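Side-chain contact in type III restriction-modification enzyme EcoP15I Mod subunit (Escherichia coli, PDB 4ZCF), which methylates the N6 of an adenine in one strand of the sequence 5'-CAGCAG-3', using S-adenosyl-L-methionine, and joins the Res subunit for DNA restriction: residues K16-L21 against Q27-N32. Sequence-based numbering, arbitrary orientation.
Sequences KQLAVL and QCFDKN
Leu18, one turn before Leu21 on the helix of residues 14-24, meets the ring of Phe29 obliquely, its CD1 lying 4.1 Å from Phe29 CE2. Its CG stands anti to the backbone N (chi1 175°), which carries the end of the side chain nearer to the ring than its CB direction alone would. Leu21 takes the far end of the same ring: its CB sits in the ring plane at the edge, 3.9 Å from Phe29 CZ, while its carbonyl O lies near that plane, 3.7 Å from Phe29 CE1. Phe29 thus touches both leucine side chains by apolar contact, with the Leu21 carbonyl O at its edge, and a cation-pi interaction with Lys22 and a meeting with the ring of Phe35 add to its surroundings. An alanine at Phe29 is likely to open a gap beside Leu18 and Leu21 and to deprive Lys22 of its aromatic partner. Beyond the ring the chain bends through an Asx turn, in which Asp30 OD1 accepts from Asn32 N at 3.0 Å. Phe29 packs the loop that follows helix 14-24 back against that helix, in the connection leading to helix 37-44; Leu21 and Cys28 also pack on Leu40 of helix 37-44, and Leu18 touches Ser47 of the second Mod subunit.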
ATOM      1  N   LYS A  16      17.231  10.567 -43.551  1.00 88.41           N
ATOM      2  CA  LYS A  16      16.363  11.744 -43.544  1.00 87.32           C
ATOM      3  C   LYS A  16      14.923  11.306 -43.264  1.00 89.12           C
ATOM      4  O   LYS A  16      14.225  11.967 -42.489  1.00 88.81           O
ATOM      5  CB  LYS A  16      16.451  12.472 -44.881  1.00 88.02           C
ATOM      6  N   GLN A  17      14.503  10.161 -43.852  1.00 83.91           N
ATOM      7  CA  GLN A  17      13.181   9.571 -43.648  1.00 82.93           C
ATOM      8  C   GLN A  17      13.038   9.133 -42.184  1.00 84.50           C
ATOM      9  O   GLN A  17      12.074   9.536 -41.540  1.00 84.81           O
ATOM     10  CB  GLN A  17      12.970   8.393 -44.591  1.00 83.66           C
ATOM     11  N   LEU A  18      14.032   8.379 -41.646  1.00 78.51           N
ATOM     12  CA  LEU A  18      14.089   7.921 -40.248  1.00 77.26           C
ATOM     13  C   LEU A  18      13.992   9.095 -39.250  1.00 78.79           C
ATOM     14  O   LEU A  18      13.285   8.971 -38.250  1.00 78.36           O
ATOM     15  CB  LEU A  18      15.366   7.091 -39.995  1.00 77.21           C
ATOM     16  CG  LEU A  18      15.631   6.628 -38.555  1.00 81.52           C
ATOM     17  CD1 LEU A  18      14.801   5.403 -38.201  1.00 81.75           C
ATOM     18  CD2 LEU A  18      17.102   6.371 -38.327  1.00 82.98           C
ATOM     19  N   ALA A  19      14.681  10.230 -39.546  1.00 73.28           N
ATOM     20  CA  ALA A  19      14.664  11.459 -38.737  1.00 71.82           C
ATOM     21  C   ALA A  19      13.266  12.097 -38.677  1.00 72.68           C
ATOM     22  O   ALA A  19      12.923  12.685 -37.655  1.00 73.36           O
ATOM     23  CB  ALA A  19      15.675  12.461 -39.271  1.00 72.49           C
ATOM     24  N   VAL A  20      12.462  11.962 -39.755  1.00 64.87           N
ATOM     25  CA  VAL A  20      11.083  12.456 -39.835  1.00 63.04           C
ATOM     26  C   VAL A  20      10.210  11.608 -38.870  1.00 64.97           C
ATOM     27  O   VAL A  20       9.373  12.159 -38.146  1.00 64.02           O
ATOM     28  CB  VAL A  20      10.558  12.448 -41.318  1.00 66.32           C
ATOM     29  CG1 VAL A  20       9.048  12.677 -41.410  1.00 65.69           C
ATOM     30  CG2 VAL A  20      11.302  13.472 -42.177  1.00 65.96           C
ATOM     31  N   LEU A  21      10.430  10.271 -38.852  1.00 60.18           N
ATOM     32  CA  LEU A  21       9.710   9.351 -37.971  1.00 59.21           C
ATOM     33  C   LEU A  21      10.000   9.653 -36.491  1.00 62.12           C
ATOM     34  O   LEU A  21       9.084   9.587 -35.673  1.00 61.57           O
ATOM     35  CB  LEU A  21      10.063   7.888 -38.282  1.00 59.00           C
ATOM     36  CG  LEU A  21       9.235   7.182 -39.346  1.00 63.43           C
ATOM     37  CD1 LEU A  21       9.927   5.918 -39.799  1.00 63.58           C
ATOM     38  CD2 LEU A  21       7.808   6.879 -38.865  1.00 64.05           C
ATOM     39  N   GLN A  27       7.713   8.619 -29.451  1.00 49.70           N
ATOM     40  CA  GLN A  27       7.230   7.544 -28.571  1.00 49.48           C
ATOM     41  C   GLN A  27       7.240   6.164 -29.246  1.00 55.86           C
ATOM     42  O   GLN A  27       6.939   5.166 -28.597  1.00 56.51           O
ATOM     43  CB  GLN A  27       5.805   7.874 -28.112  1.00 50.09           C
ATOM     44  CG  GLN A  27       4.712   7.686 -29.182  1.00 49.03           C
ATOM     45  CD  GLN A  27       4.580   8.828 -30.172  1.00 57.41           C
ATOM     46  OE1 GLN A  27       5.464   9.670 -30.338  1.00 48.35           O
ATOM     47  NE2 GLN A  27       3.456   8.891 -30.856  1.00 47.18           N
ATOM     48  N   CYS A  28       7.534   6.122 -30.548  1.00 53.15           N
ATOM     49  CA  CYS A  28       7.558   4.908 -31.356  1.00 53.08           C
ATOM     50  C   CYS A  28       8.911   4.248 -31.356  1.00 55.58           C
ATOM     51  O   CYS A  28       9.078   3.226 -32.009  1.00 54.46           O
ATOM     52  CB  CYS A  28       7.089   5.216 -32.773  1.00 53.41           C
ATOM     53  SG  CYS A  28       5.323   5.549 -32.892  1.00 57.13           S
ATOM     54  N   PHE A  29       9.872   4.843 -30.630  1.00 52.10           N
ATOM     55  CA  PHE A  29      11.250   4.378 -30.457  1.00 51.39           C
ATOM     56  C   PHE A  29      11.513   4.192 -28.955  1.00 53.58           C
ATOM     57  O   PHE A  29      11.132   5.040 -28.155  1.00 54.96           O
ATOM     58  CB  PHE A  29      12.236   5.367 -31.107  1.00 53.33           C
ATOM     59  CG  PHE A  29      12.030   5.520 -32.598  1.00 55.72           C
ATOM     60  CD1 PHE A  29      11.137   6.460 -33.104  1.00 59.36           C
ATOM     61  CD2 PHE A  29      12.728   4.723 -33.500  1.00 58.60           C
ATOM     62  CE1 PHE A  29      10.942   6.595 -34.482  1.00 60.39           C
ATOM     63  CE2 PHE A  29      12.537   4.866 -34.879  1.00 61.24           C
ATOM     64  CZ  PHE A  29      11.644   5.796 -35.359  1.00 59.20           C
ATOM     65  N   ASP A  30      12.090   3.066 -28.557  1.00 47.87           N
ATOM     66  CA  ASP A  30      12.310   2.794 -27.131  1.00 46.07           C
ATOM     67  C   ASP A  30      13.496   3.589 -26.532  1.00 47.05           C
ATOM     68  O   ASP A  30      14.066   4.421 -27.233  1.00 45.51           O
ATOM     69  CB  ASP A  30      12.325   1.266 -26.847  1.00 46.52           C
ATOM     70  CG  ASP A  30      13.594   0.518 -27.208  1.00 52.80           C
ATOM     71  OD1 ASP A  30      14.560   1.166 -27.655  1.00 53.99           O
ATOM     72  OD2 ASP A  30      13.657  -0.704 -26.948  1.00 58.91           O
ATOM     73  N   LYS A  31      13.861   3.352 -25.257  1.00 43.90           N
ATOM     74  CA  LYS A  31      14.973   4.084 -24.624  1.00 44.65           C
ATOM     75  C   LYS A  31      16.324   3.893 -25.314  1.00 51.47           C
ATOM     76  O   LYS A  31      17.215   4.723 -25.146  1.00 51.54           O
ATOM     77  CB  LYS A  31      15.061   3.808 -23.107  1.00 46.10           C
ATOM     78  CG  LYS A  31      15.601   2.429 -22.706  1.00 47.89           C
ATOM     79  CD  LYS A  31      15.340   2.123 -21.238  1.00 54.02           C
ATOM     80  CE  LYS A  31      16.356   2.688 -20.261  1.00 61.32           C
ATOM     81  NZ  LYS A  31      15.717   2.973 -18.944  1.00 68.33           N
ATOM     82  N   ASN A  32      16.459   2.801 -26.088  1.00 50.44           N
ATOM     83  CA  ASN A  32      17.658   2.414 -26.834  1.00 50.81           C
ATOM     84  C   ASN A  32      17.565   2.752 -28.334  1.00 56.34           C
ATOM     85  O   ASN A  32      18.396   2.284 -29.118  1.00 57.48           O
ATOM     86  CB  ASN A  32      17.971   0.917 -26.612  1.00 50.22           C
ATOM     87  CG  ASN A  32      18.098   0.507 -25.157  1.00 64.68           C
ATOM     88  OD1 ASN A  32      18.773   1.167 -24.346  1.00 57.21           O
ATOM     89  ND2 ASN A  32      17.455  -0.605 -24.798  1.00 52.22           N
TER